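Local coordinates for protein CRISPR-associated endoribonuclease Cas6 1 (PDB 5YI6) that probably cleaves CRISPR precursor transcripts into the guide RNAs of an archaeal adaptive immune system, acting as an RNA-binding endoribonuclease, at residues 43-48 against 94-99; 52-57 against 171-176; 4-9 against 234-239; 119-124 against 217-222. One frame throughout, in Å; residues are numbered along the deposited sequence.

How the interactions relate
Interaction 3 encloses the other three along the chain, joining the first strand of the N-terminal half to the last strand of the C-terminal half. Interaction 4 is its closest neighbour, centres about 9 Å apart, and the two are tied by Arg6 NH2 to Tyr222 O at 2.8 Å. Interaction 2 touches both: Thr56 OG1 lies 3.0 Å from Phe234 O, and Phe173 packs on Phe220. Interaction 1 stands about 18 Å away, centre to centre, from interactions 2 and 3, and meets the latter through Val95 and Ile7. By similarity, 43-48 carries the proton donor His47 and 52-57 the transition-state stabiliser Lys53; the side chain of Phe94 is about 8 Å from that of Tyr32, the probable proton acceptor.

Interaction 1 (43-48 against 94-99); sequences AKRLHN and FVAGLL
Leu46 and Phe94 bring the two backbones closest, their CA atoms 7.0 Å apart, where a type I beta turn from Lys44 to His47 meets one flank of helix 88-101. Arg45 and Leu46, neighbours in that turn, both direct their CB atoms at the helix. The Arg45 chain runs extended from CG to NE and lays its guanidinium on the helix surface: Ala96 CB sits over one face, offset toward the rim, 3.5 Å from Arg45 NE. Farther out, Arg45 NH1 reaches within 3.6 Å of Gly97 CA, where no side chain intervenes. The charge is answered just beyond, since NH1 forms a salt bridge with Glu100 one helical turn on and a hydrogen bond with Ala41 O. Leu46 supplies the apolar half, with CD1 meeting Phe94 CD1 obliquely at 3.9 Å. The Phe94 ring carries Leu98 CD1 over the centre of one face. Asn93 ND2 hydrogen-bonds Arg45 O and Gln50 NE2 hydrogen-bonds Leu46 O. The turn ends at His47, by similarity the proton donor, whose side chain does not touch 94-99. Phe94 continues onto Ile31 and Ile35 of helix 23-35 and Tyr42 of helix 40-43, while Val95 and Leu98 turn to strand 5-12.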
loop_
_atom_site.group_PDB
_atom_site.type_symbol
_atom_site.label_atom_id
_atom_site.label_comp_id
_atom_site.label_asym_id
_atom_site.label_seq_id
_atom_site.Cartn_x
_atom_site.Cartn_y
_atom_site.Cartn_z
ATOM N N ALA A 43 -5.105 -18.034 -11.462
ATOM C CA ALA A 43 -5.374 -17.774 -12.866
ATOM C C ALA A 43 -6.861 -17.553 -13.120
ATOM O O ALA A 43 -7.249 -16.541 -13.706
ATOM C CB ALA A 43 -4.838 -18.936 -13.702
ATOM N N LYS A 44 -7.710 -18.483 -12.682
ATOM C CA LYS A 44 -9.137 -18.303 -12.938
ATOM C C LYS A 44 -9.685 -17.111 -12.160
ATOM O O LYS A 44 -10.408 -16.261 -12.715
ATOM C CB LYS A 44 -9.887 -19.586 -12.597
ATOM C CG LYS A 44 -8.973 -20.795 -12.295
ATOM C CD LYS A 44 -9.810 -22.006 -11.862
ATOM C CE LYS A 44 -8.974 -23.210 -11.456
ATOM N NZ LYS A 44 -8.906 -23.351 -9.959
ATOM N N ARG A 45 -9.286 -16.998 -10.891
ATOM C CA ARG A 45 -9.829 -15.979 -9.992
ATOM C C ARG A 45 -9.464 -14.571 -10.418
ATOM O O ARG A 45 -10.255 -13.644 -10.203
ATOM C CB ARG A 45 -9.337 -16.228 -8.556
ATOM C CG ARG A 45 -9.909 -17.503 -7.931
ATOM C CD ARG A 45 -9.370 -17.715 -6.533
ATOM N NE ARG A 45 -10.107 -18.776 -5.823
ATOM C CZ ARG A 45 -9.545 -19.877 -5.354
ATOM N NH1 ARG A 45 -8.235 -20.057 -5.503
ATOM N NH2 ARG A 45 -10.289 -20.773 -4.705
ATOM N N LEU A 46 -8.268 -14.373 -10.981
ATOM C CA LEU A 46 -7.763 -13.035 -11.242
ATOM C C LEU A 46 -7.672 -12.737 -12.738
ATOM O O LEU A 46 -7.036 -11.770 -13.132
ATOM C CB LEU A 46 -6.421 -12.827 -10.527
ATOM C CG LEU A 46 -6.552 -12.921 -8.997
ATOM C CD1 LEU A 46 -5.174 -12.801 -8.351
ATOM C CD2 LEU A 46 -7.486 -11.832 -8.447
ATOM N N HIS A 47 -8.350 -13.538 -13.567
ATOM C CA HIS A 47 -8.298 -13.348 -15.014
ATOM C C HIS A 47 -8.684 -11.926 -15.411
ATOM O O HIS A 47 -8.084 -11.340 -16.311
ATOM C CB HIS A 47 -9.223 -14.371 -15.675
ATOM C CG HIS A 47 -9.245 -14.291 -17.166
ATOM N ND1 HIS A 47 -8.185 -14.697 -17.950
ATOM C CD2 HIS A 47 -10.199 -13.848 -18.021
ATOM C CE1 HIS A 47 -8.483 -14.506 -19.224
ATOM N NE2 HIS A 47 -9.698 -13.989 -19.295
ATOM N N ASN A 48 -9.670 -11.345 -14.730
ATOM C CA ASN A 48 -10.158 -10.003 -15.052
ATOM C C ASN A 48 -9.411 -8.886 -14.345
ATOM O O ASN A 48 -9.801 -7.721 -14.484
ATOM C CB ASN A 48 -11.649 -9.888 -14.730
ATOM C CG ASN A 48 -12.495 -10.753 -15.616
ATOM O OD1 ASN A 48 -12.138 -11.008 -16.760
ATOM N ND2 ASN A 48 -13.608 -11.238 -15.086
ATOM N N PHE A 94 -8.347 -12.575 -4.624
ATOM C CA PHE A 94 -6.915 -12.654 -4.334
ATOM C C PHE A 94 -6.676 -13.409 -3.024
ATOM O O PHE A 94 -5.793 -14.276 -2.952
ATOM C CB PHE A 94 -6.330 -11.228 -4.308
ATOM C CG PHE A 94 -4.829 -11.166 -4.254
ATOM C CD1 PHE A 94 -4.043 -12.249 -4.652
ATOM C CD2 PHE A 94 -4.200 -9.985 -3.842
ATOM C CE1 PHE A 94 -2.642 -12.151 -4.633
ATOM C CE2 PHE A 94 -2.805 -9.900 -3.788
ATOM C CZ PHE A 94 -2.037 -10.996 -4.191
ATOM N N VAL A 95 -7.470 -13.115 -1.989
ATOM C CA VAL A 95 -7.321 -13.820 -0.713
ATOM C C VAL A 95 -7.568 -15.319 -0.893
ATOM O O VAL A 95 -6.826 -16.145 -0.359
ATOM C CB VAL A 95 -8.286 -13.229 0.343
ATOM C CG1 VAL A 95 -8.504 -14.195 1.554
ATOM C CG2 VAL A 95 -7.790 -11.887 0.851
ATOM N N ALA A 96 -8.613 -15.703 -1.637
ATOM C CA ALA A 96 -8.857 -17.138 -1.837
ATOM C C ALA A 96 -7.658 -17.810 -2.511
ATOM O O ALA A 96 -7.279 -18.944 -2.157
ATOM C CB ALA A 96 -10.122 -17.347 -2.671
ATOM N N GLY A 97 -7.057 -17.124 -3.494
ATOM C CA GLY A 97 -5.877 -17.680 -4.146
ATOM C C GLY A 97 -4.685 -17.774 -3.202
ATOM O O GLY A 97 -3.974 -18.782 -3.182
ATOM N N LEU A 98 -4.442 -16.719 -2.423
ATOM C CA LEU A 98 -3.322 -16.724 -1.473
ATOM C C LEU A 98 -3.490 -17.843 -0.438
ATOM O O LEU A 98 -2.511 -18.482 -0.030
ATOM C CB LEU A 98 -3.253 -15.370 -0.751
ATOM C CG LEU A 98 -2.739 -14.187 -1.616
ATOM C CD1 LEU A 98 -3.147 -12.834 -0.989
ATOM C CD2 LEU A 98 -1.208 -14.291 -1.765
ATOM N N LEU A 99 -4.709 -18.031 0.046
ATOM C CA LEU A 99 -4.940 -19.077 1.056
ATOM C C LEU A 99 -4.782 -20.469 0.458
ATOM O O LEU A 99 -4.231 -21.358 1.112
ATOM C CB LEU A 99 -6.317 -18.923 1.702
ATOM C CG LEU A 99 -6.391 -17.727 2.654
ATOM C CD1 LEU A 99 -7.819 -17.474 3.076
ATOM C CD2 LEU A 99 -5.474 -17.930 3.874
#

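Interaction 2 (52-57 against 171-176); sequences FKFFTF and EAFYNE
Phe54 has its carbonyl O held by a hydrogen bond from Ser85 OG of strand 78-85, and its side chain crosses to the end of helix 158-174. It is the centre of an inverse gamma turn, closed by a weak bond from Phe55 N to Lys53 O (3.2 Å). Lys53, by similarity the transition-state stabiliser, immediately precedes it and does not touch 171-176 with its side chain. The edge of Phe173 points at the face of Phe54, offset, with centroids 5.4 Å apart and planes at 64°. Phe173 CB adds a CH-pi contact, 4.0 Å from the Phe54 centroid and only 9° off the ring normal. The aromatic group joins the two halves of Cas6, the loop before strand 56-57 to the C-terminal helix. At the far rim, Phe54 CZ rests 3.6 Å from Ala172 CB. Phe52 CE1 meets Phe173 CE1 edge to edge at 3.9 Å, and the Phe52 ring also meets that of Phe90. Phe173 also packs on Phe220 of helix 215-224, whose Cys224 touches Phe54.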
loop_
_atom_site.group_PDB
_atom_site.type_symbol
_atom_site.label_atom_id
_atom_site.label_comp_id
_atom_site.label_asym_id
_atom_site.label_seq_id
_atom_site.Cartn_x
_atom_site.Cartn_y
_atom_site.Cartn_z
ATOM N N PHE A 52 -5.435 -4.485 -13.199
ATOM C CA PHE A 52 -6.175 -3.735 -12.187
ATOM C C PHE A 52 -5.218 -3.001 -11.266
ATOM O O PHE A 52 -4.332 -3.627 -10.686
ATOM C CB PHE A 52 -7.043 -4.709 -11.392
ATOM C CG PHE A 52 -7.825 -4.052 -10.300
ATOM C CD1 PHE A 52 -8.882 -3.175 -10.621
ATOM C CD2 PHE A 52 -7.525 -4.302 -8.956
ATOM C CE1 PHE A 52 -9.611 -2.546 -9.607
ATOM C CE2 PHE A 52 -8.253 -3.691 -7.946
ATOM C CZ PHE A 52 -9.310 -2.828 -8.264
ATOM N N LYS A 53 -5.381 -1.672 -11.115
ATOM C CA LYS A 53 -4.415 -0.922 -10.319
ATOM C C LYS A 53 -5.017 -0.185 -9.123
ATOM O O LYS A 53 -4.288 0.534 -8.431
ATOM C CB LYS A 53 -3.637 0.028 -11.223
ATOM C CG LYS A 53 -2.752 -0.753 -12.214
ATOM C CD LYS A 53 -1.754 0.151 -12.907
ATOM C CE LYS A 53 -0.713 -0.650 -13.670
ATOM N NZ LYS A 53 0.437 0.227 -14.066
ATOM N N PHE A 54 -6.297 -0.405 -8.808
ATOM C CA PHE A 54 -6.956 0.312 -7.708
ATOM C C PHE A 54 -6.959 -0.527 -6.438
ATOM O O PHE A 54 -8.002 -0.936 -5.946
ATOM C CB PHE A 54 -8.373 0.711 -8.118
ATOM C CG PHE A 54 -8.368 1.655 -9.287
ATOM C CD1 PHE A 54 -7.981 2.980 -9.113
ATOM C CD2 PHE A 54 -8.721 1.201 -10.565
ATOM C CE1 PHE A 54 -7.938 3.872 -10.213
ATOM C CE2 PHE A 54 -8.703 2.091 -11.655
ATOM C CZ PHE A 54 -8.319 3.414 -11.481
ATOM N N PHE A 55 -5.749 -0.795 -5.936
ATOM C CA PHE A 55 -5.583 -1.478 -4.655
ATOM C C PHE A 55 -4.234 -1.060 -4.099
ATOM O O PHE A 55 -3.398 -0.493 -4.815
ATOM C CB PHE A 55 -5.681 -3.009 -4.768
ATOM C CG PHE A 55 -4.513 -3.683 -5.463
ATOM C CD1 PHE A 55 -3.461 -4.261 -4.716
ATOM C CD2 PHE A 55 -4.446 -3.731 -6.846
ATOM C CE1 PHE A 55 -2.367 -4.879 -5.364
ATOM C CE2 PHE A 55 -3.368 -4.352 -7.511
ATOM C CZ PHE A 55 -2.318 -4.930 -6.759
ATOM N N THR A 56 -4.026 -1.329 -2.815
ATOM C CA THR A 56 -2.730 -1.024 -2.206
ATOM C C THR A 56 -2.382 -2.109 -1.189
ATOM O O THR A 56 -3.203 -2.959 -0.864
ATOM C CB THR A 56 -2.714 0.372 -1.542
ATOM O OG1 THR A 56 -1.377 0.668 -1.080
ATOM C CG2 THR A 56 -3.746 0.460 -0.339
ATOM N N PHE A 57 -1.128 -2.096 -0.702
ATOM C CA PHE A 57 -0.781 -2.970 0.387
ATOM C C PHE A 57 0.331 -2.308 1.192
ATOM O O PHE A 57 0.998 -1.362 0.732
ATOM C CB PHE A 57 -0.401 -4.393 -0.085
ATOM C CG PHE A 57 0.633 -4.439 -1.199
ATOM C CD1 PHE A 57 1.999 -4.595 -0.900
ATOM C CD2 PHE A 57 0.224 -4.401 -2.546
ATOM C CE1 PHE A 57 2.951 -4.666 -1.940
ATOM C CE2 PHE A 57 1.165 -4.447 -3.591
ATOM C CZ PHE A 57 2.531 -4.602 -3.285
ATOM N N GLU A 171 -12.500 9.194 -9.926
ATOM C CA GLU A 171 -13.245 9.190 -11.184
ATOM C C GLU A 171 -12.827 8.022 -12.066
ATOM O O GLU A 171 -13.665 7.448 -12.772
ATOM C CB GLU A 171 -13.069 10.520 -11.941
ATOM C CG GLU A 171 -13.597 11.678 -11.133
ATOM C CD GLU A 171 -13.711 12.976 -11.919
ATOM O OE1 GLU A 171 -13.122 13.089 -13.027
ATOM O OE2 GLU A 171 -14.387 13.881 -11.393
ATOM N N ALA A 172 -11.538 7.665 -12.055
ATOM C CA ALA A 172 -11.079 6.556 -12.897
ATOM C C ALA A 172 -11.638 5.234 -12.410
ATOM O O ALA A 172 -11.959 4.354 -13.222
ATOM C CB ALA A 172 -9.548 6.489 -12.942
ATOM N N PHE A 173 -11.779 5.065 -11.091
ATOM C CA PHE A 173 -12.291 3.789 -10.574
ATOM C C PHE A 173 -13.803 3.693 -10.698
ATOM O O PHE A 173 -14.327 2.655 -11.126
ATOM C CB PHE A 173 -11.924 3.580 -9.106
ATOM C CG PHE A 173 -12.478 2.309 -8.547
ATOM C CD1 PHE A 173 -11.911 1.094 -8.914
ATOM C CD2 PHE A 173 -13.566 2.311 -7.686
ATOM C CE1 PHE A 173 -12.421 -0.124 -8.413
ATOM C CE2 PHE A 173 -14.090 1.103 -7.173
ATOM C CZ PHE A 173 -13.498 -0.121 -7.535
ATOM N N TYR A 174 -14.524 4.756 -10.298
ATOM C CA TYR A 174 -15.978 4.690 -10.247
ATOM C C TYR A 174 -16.643 5.082 -11.561
ATOM O O TYR A 174 -17.828 4.769 -11.733
ATOM C CB TYR A 174 -16.536 5.608 -9.132
ATOM C CG TYR A 174 -16.323 4.996 -7.764
ATOM C CD1 TYR A 174 -16.985 3.821 -7.411
ATOM C CD2 TYR A 174 -15.434 5.565 -6.852
ATOM C CE1 TYR A 174 -16.785 3.226 -6.166
ATOM C CE2 TYR A 174 -15.235 4.974 -5.586
ATOM C CZ TYR A 174 -15.898 3.807 -5.275
ATOM O OH TYR A 174 -15.728 3.182 -4.043
ATOM N N ASN A 175 -15.905 5.703 -12.480
ATOM C CA ASN A 175 -16.503 6.245 -13.703
ATOM C C ASN A 175 -17.708 7.121 -13.362
ATOM O O ASN A 175 -18.793 6.983 -13.925
ATOM C CB ASN A 175 -16.868 5.125 -14.669
ATOM C CG ASN A 175 -15.634 4.505 -15.313
ATOM O OD1 ASN A 175 -14.803 5.206 -15.879
ATOM N ND2 ASN A 175 -15.495 3.208 -15.177
ATOM N N GLU A 176 -17.510 8.003 -12.386
ATOM C CA GLU A 176 -18.498 8.991 -11.969
ATOM C C GLU A 176 -17.734 10.220 -11.542
ATOM O O GLU A 176 -16.550 10.142 -11.180
ATOM C CB GLU A 176 -19.390 8.516 -10.803
ATOM C CG GLU A 176 -20.138 7.225 -11.012
ATOM C CD GLU A 176 -21.266 7.345 -12.049
ATOM O OE1 GLU A 176 -21.566 8.479 -12.519
ATOM O OE2 GLU A 176 -21.848 6.295 -12.399
#

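Interaction 3 (4-9 against 234-239); sequences SMRIEL and FGMVVN
Strand 5-12 sends Arg6 across to the start of the last strand, 237-240. Its side chain leaves with CG anti to the backbone N and bends at chi3 (-63°), which brings the guanidinium end-on to a single acceptor, Val237 O. NH1 and NH2 of Arg6 each stand 2.9 Å from that oxygen, which lies in the guanidinium plane; the N-H...O angles are 144° and 147°, bent because both donors share one acceptor. Met236 comes from the opposite direction, extended, and sets its CE over the centre of one guanidinium face, 3.5 Å from Arg6 CZ. Met236 follows the glycine-rich loop that Cas6 proteins carry between the last helix and last strand, so Arg6 fastens the N-terminal sheet to the exit of that loop. The buried cation has further partners in helix 215-224: NE pairs with Glu223, and NH2 also bonds Tyr222 O. Val238 touches loosely, its CB 4.1 Å from Arg6 NH1. Ile7 turns away, onto Val95 of helix 88-101, and Glu8 forms a salt bridge with Arg63.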
loop_
_atom_site.group_PDB
_atom_site.type_symbol
_atom_site.label_atom_id
_atom_site.label_comp_id
_atom_site.label_asym_id
_atom_site.label_seq_id
_atom_site.Cartn_x
_atom_site.Cartn_y
_atom_site.Cartn_z
ATOM N N SER A 4 -15.944 -1.669 -0.523
ATOM C CA SER A 4 -14.506 -1.863 -0.376
ATOM C C SER A 4 -14.193 -3.021 0.579
ATOM O O SER A 4 -15.064 -3.555 1.278
ATOM C CB SER A 4 -13.836 -0.566 0.104
ATOM O OG SER A 4 -14.223 -0.220 1.425
ATOM N N MET A 5 -12.906 -3.392 0.636
ATOM C CA MET A 5 -12.529 -4.428 1.579
ATOM C C MET A 5 -11.054 -4.272 1.913
ATOM O O MET A 5 -10.234 -3.974 1.028
ATOM C CB MET A 5 -12.796 -5.833 1.029
ATOM C CG MET A 5 -12.566 -6.930 2.058
ATOM S SD MET A 5 -13.128 -8.479 1.332
ATOM C CE MET A 5 -12.969 -9.545 2.781
ATOM N N ARG A 6 -10.749 -4.440 3.199
ATOM C CA ARG A 6 -9.383 -4.491 3.705
ATOM C C ARG A 6 -9.185 -5.806 4.452
ATOM O O ARG A 6 -10.047 -6.211 5.242
ATOM C CB ARG A 6 -9.080 -3.314 4.646
ATOM C CG ARG A 6 -7.680 -3.435 5.312
ATOM C CD ARG A 6 -7.341 -2.210 6.183
ATOM N NE ARG A 6 -7.261 -0.999 5.342
ATOM C CZ ARG A 6 -6.429 0.015 5.574
ATOM N NH1 ARG A 6 -5.616 -0.011 6.633
ATOM N NH2 ARG A 6 -6.395 1.066 4.743
ATOM N N ILE A 7 -8.049 -6.474 4.211
ATOM C CA ILE A 7 -7.725 -7.689 4.942
ATOM C C ILE A 7 -6.316 -7.577 5.512
ATOM O O ILE A 7 -5.446 -6.855 5.010
ATOM C CB ILE A 7 -7.860 -8.986 4.106
ATOM C CG1 ILE A 7 -6.929 -8.977 2.916
ATOM C CG2 ILE A 7 -9.342 -9.203 3.599
ATOM C CD1 ILE A 7 -5.607 -9.659 3.132
ATOM N N GLU A 8 -6.134 -8.260 6.608
ATOM C CA GLU A 8 -4.838 -8.494 7.227
ATOM C C GLU A 8 -4.435 -9.945 6.974
ATOM O O GLU A 8 -5.033 -10.868 7.541
ATOM C CB GLU A 8 -4.965 -8.201 8.716
ATOM C CG GLU A 8 -3.685 -8.608 9.501
ATOM C CD GLU A 8 -3.934 -8.578 10.986
ATOM O OE1 GLU A 8 -4.208 -9.647 11.584
ATOM O OE2 GLU A 8 -3.864 -7.475 11.549
ATOM N N LEU A 9 -3.404 -10.163 6.163
ATOM C CA LEU A 9 -2.887 -11.501 5.955
ATOM C C LEU A 9 -1.946 -11.815 7.093
ATOM O O LEU A 9 -0.959 -11.091 7.287
ATOM C CB LEU A 9 -2.094 -11.675 4.666
ATOM C CG LEU A 9 -2.643 -11.926 3.301
ATOM C CD1 LEU A 9 -1.423 -12.285 2.404
ATOM C CD2 LEU A 9 -3.647 -13.072 3.419
ATOM N N PHE A 234 2.284 1.167 -2.394
ATOM C CA PHE A 234 2.563 2.494 -1.865
ATOM C C PHE A 234 1.295 3.189 -1.415
ATOM O O PHE A 234 0.217 3.010 -2.003
ATOM C CB PHE A 234 3.312 3.406 -2.914
ATOM C CG PHE A 234 4.728 2.963 -3.154
ATOM C CD1 PHE A 234 5.774 3.573 -2.484
ATOM C CD2 PHE A 234 5.004 1.900 -4.013
ATOM C CE1 PHE A 234 7.122 3.135 -2.676
ATOM C CE2 PHE A 234 6.307 1.451 -4.196
ATOM C CZ PHE A 234 7.381 2.085 -3.528
ATOM N N GLY A 235 1.433 3.977 -0.349
ATOM C CA GLY A 235 0.393 4.940 0.007
ATOM C C GLY A 235 -0.714 4.398 0.890
ATOM O O GLY A 235 -1.737 5.070 1.040
ATOM N N MET A 236 -0.547 3.204 1.480
ATOM C CA MET A 236 -1.581 2.646 2.351
ATOM C C MET A 236 -1.521 3.295 3.738
ATOM O O MET A 236 -0.443 3.481 4.305
ATOM C CB MET A 236 -1.412 1.112 2.493
ATOM C CG MET A 236 -2.631 0.489 3.172
ATOM S SD MET A 236 -2.517 -1.309 3.090
ATOM C CE MET A 236 -4.205 -1.750 3.520
ATOM N N VAL A 237 -2.687 3.665 4.278
ATOM C CA VAL A 237 -2.745 4.310 5.581
ATOM C C VAL A 237 -3.613 3.475 6.523
ATOM O O VAL A 237 -4.356 2.590 6.112
ATOM C CB VAL A 237 -3.275 5.760 5.511
ATOM C CG1 VAL A 237 -2.364 6.626 4.641
ATOM C CG2 VAL A 237 -4.761 5.796 5.024
ATOM N N VAL A 238 -3.539 3.816 7.807
ATOM C CA VAL A 238 -4.372 3.162 8.810
ATOM C C VAL A 238 -4.841 4.247 9.763
ATOM O O VAL A 238 -4.173 5.274 9.947
ATOM C CB VAL A 238 -3.610 2.032 9.567
ATOM C CG1 VAL A 238 -2.506 2.603 10.452
ATOM C CG2 VAL A 238 -4.574 1.199 10.411
ATOM N N ASN A 239 -6.023 4.039 10.338
ATOM C CA ASN A 239 -6.511 5.015 11.300
ATOM C C ASN A 239 -5.720 4.878 12.605
ATOM O O ASN A 239 -5.251 3.793 12.967
ATOM C CB ASN A 239 -8.003 4.851 11.536
ATOM C CG ASN A 239 -8.328 3.602 12.276
ATOM O OD1 ASN A 239 -7.779 2.531 11.983
ATOM N ND2 ASN A 239 -9.247 3.707 13.236
#

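Interaction 4 (119-124 against 217-222); sequences LPIPKK and LIKFGY
Ile121 pushes its CD1 into the angle between Lys219 and Tyr222, side chains nearly one helical turn apart on helix 215-224. The methyl lies 3.5 Å from Lys219 CG, tighter than usual for two carbons, and 3.7 Å from Tyr222 CD2. An unstaggered chi2 of 109° places it there, consistent with a slightly strained fit. Lys219 crosses the isoleucine at about a right angle and presents only methylenes to it; Ile121 CG2 is 4.1 Å from Lys219 CE. The lysine then bends at its last torsion (chi4 -62°), where NZ hydrogen-bonds Ser4 OG. The 119-124 loop is the connection from strand 109-118 of the N-terminal sheet to strand 127-130 of the C-terminal one, and Ile121 and Pro122 touch the helix as the loop passes between the two halves of Cas6. Pro122 takes the outer part of the tyrosine, coming from the opposite direction: its CD is 3.5 Å from Tyr222 CE2, oblique to the ring, and its CG 3.8 Å from Tyr222 OH. The phenol oxygen hydrogen-bonds the backbone N of Asn239 in strand 237-240, on a different side from the proline, which fixes the far end of the ring. Phe125 also meets the Tyr222 ring, and Tyr215 OH hydrogen-bonds Pro122 O from the start of the same helix.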
loop_
_atom_site.group_PDB
_atom_site.type_symbol
_atom_site.label_atom_id
_atom_site.label_comp_id
_atom_site.label_asym_id
_atom_site.label_seq_id
_atom_site.Cartn_x
_atom_site.Cartn_y
_atom_site.Cartn_z
ATOM N N LEU A 119 -11.044 -6.572 7.954
ATOM C CA LEU A 119 -10.956 -5.309 8.688
ATOM C C LEU A 119 -12.027 -4.372 8.149
ATOM O O LEU A 119 -11.817 -3.706 7.112
ATOM C CB LEU A 119 -9.564 -4.683 8.551
ATOM C CG LEU A 119 -8.460 -5.594 9.111
ATOM C CD1 LEU A 119 -7.061 -5.038 8.845
ATOM C CD2 LEU A 119 -8.653 -5.762 10.603
ATOM N N PRO A 120 -13.145 -4.231 8.849
ATOM C CA PRO A 120 -14.177 -3.294 8.406
ATOM C C PRO A 120 -13.647 -1.872 8.415
ATOM O O PRO A 120 -12.843 -1.481 9.271
ATOM C CB PRO A 120 -15.290 -3.470 9.450
ATOM C CG PRO A 120 -15.102 -4.871 9.975
ATOM C CD PRO A 120 -13.598 -5.074 9.981
ATOM N N ILE A 121 -14.176 -1.087 7.497
ATOM C CA ILE A 121 -13.747 0.308 7.341
ATOM C C ILE A 121 -14.138 1.102 8.582
ATOM O O ILE A 121 -15.227 0.875 9.144
ATOM C CB ILE A 121 -14.378 0.908 6.080
ATOM C CG1 ILE A 121 -13.821 2.296 5.804
ATOM C CG2 ILE A 121 -15.892 1.021 6.201
ATOM C CD1 ILE A 121 -12.945 2.327 4.622
ATOM N N PRO A 122 -13.285 2.000 9.069
ATOM C CA PRO A 122 -13.693 2.877 10.173
ATOM C C PRO A 122 -14.906 3.720 9.786
ATOM O O PRO A 122 -15.065 4.128 8.638
ATOM C CB PRO A 122 -12.456 3.740 10.412
ATOM C CG PRO A 122 -11.300 2.902 9.894
ATOM C CD PRO A 122 -11.863 2.175 8.711
ATOM N N LYS A 123 -15.787 3.941 10.753
ATOM C CA LYS A 123 -16.978 4.743 10.517
ATOM C C LYS A 123 -16.687 6.231 10.542
ATOM O O LYS A 123 -17.538 7.014 10.121
ATOM C CB LYS A 123 -18.046 4.419 11.566
ATOM C CG LYS A 123 -18.708 3.053 11.392
ATOM C CD LYS A 123 -19.829 2.847 12.412
ATOM C CE LYS A 123 -19.311 2.529 13.821
ATOM N NZ LYS A 123 -18.635 1.201 13.948
ATOM N N LYS A 124 -15.518 6.631 11.030
ATOM C CA LYS A 124 -15.096 8.032 11.045
ATOM C C LYS A 124 -13.576 8.102 10.935
ATOM O O LYS A 124 -12.870 7.179 11.351
ATOM C CB LYS A 124 -15.570 8.732 12.328
ATOM C CG LYS A 124 -14.956 8.137 13.582
ATOM C CD LYS A 124 -15.685 8.554 14.863
ATOM C CE LYS A 124 -15.063 7.859 16.087
ATOM N NZ LYS A 124 -15.640 8.283 17.396
ATOM N N LEU A 217 -14.994 10.321 0.080
ATOM C CA LEU A 217 -13.730 10.509 -0.624
ATOM C C LEU A 217 -12.549 10.059 0.240
ATOM O O LEU A 217 -11.597 9.448 -0.261
ATOM C CB LEU A 217 -13.573 11.967 -1.042
ATOM C CG LEU A 217 -12.301 12.346 -1.813
ATOM C CD1 LEU A 217 -12.100 11.455 -3.043
ATOM C CD2 LEU A 217 -12.354 13.820 -2.231
ATOM N N ILE A 218 -12.556 10.421 1.523
ATOM C CA ILE A 218 -11.483 9.949 2.411
ATOM C C ILE A 218 -11.461 8.426 2.459
ATOM O O ILE A 218 -10.388 7.805 2.432
ATOM C CB ILE A 218 -11.655 10.570 3.816
ATOM C CG1 ILE A 218 -11.502 12.101 3.719
ATOM C CG2 ILE A 218 -10.627 9.971 4.797
ATOM C CD1 ILE A 218 -11.926 12.837 5.019
ATOM N N LYS A 219 -12.645 7.803 2.514
ATOM C CA LYS A 219 -12.781 6.352 2.550
ATOM C C LYS A 219 -12.205 5.717 1.291
ATOM O O LYS A 219 -11.599 4.638 1.347
ATOM C CB LYS A 219 -14.262 5.995 2.697
ATOM C CG LYS A 219 -14.597 4.549 2.503
ATOM C CD LYS A 219 -16.086 4.276 2.713
ATOM C CE LYS A 219 -16.384 2.792 2.545
ATOM N NZ LYS A 219 -16.085 2.276 1.178
ATOM N N PHE A 220 -12.391 6.374 0.138
ATOM C CA PHE A 220 -11.737 5.881 -1.070
ATOM C C PHE A 220 -10.215 5.935 -0.949
ATOM O O PHE A 220 -9.533 4.985 -1.327
ATOM C CB PHE A 220 -12.206 6.685 -2.291
ATOM C CG PHE A 220 -11.544 6.284 -3.565
ATOM C CD1 PHE A 220 -11.923 5.118 -4.221
ATOM C CD2 PHE A 220 -10.541 7.114 -4.133
ATOM C CE1 PHE A 220 -11.297 4.736 -5.443
ATOM C CE2 PHE A 220 -9.898 6.745 -5.352
ATOM C CZ PHE A 220 -10.300 5.566 -6.011
ATOM N N GLY A 221 -9.656 7.030 -0.430
ATOM C CA GLY A 221 -8.205 7.038 -0.199
ATOM C C GLY A 221 -7.773 5.979 0.816
ATOM O O GLY A 221 -6.713 5.361 0.688
ATOM N N TYR A 222 -8.610 5.738 1.815
ATOM C CA TYR A 222 -8.303 4.737 2.831
ATOM C C TYR A 222 -8.189 3.343 2.221
ATOM O O TYR A 222 -7.321 2.559 2.610
ATOM C CB TYR A 222 -9.383 4.779 3.912
ATOM C CG TYR A 222 -8.956 4.079 5.184
ATOM C CD1 TYR A 222 -8.145 4.739 6.109
ATOM C CD2 TYR A 222 -9.361 2.782 5.446
ATOM C CE1 TYR A 222 -7.738 4.083 7.315
ATOM C CE2 TYR A 222 -8.987 2.112 6.639
ATOM C CZ TYR A 222 -8.151 2.783 7.548
ATOM O OH TYR A 222 -7.766 2.168 8.722
#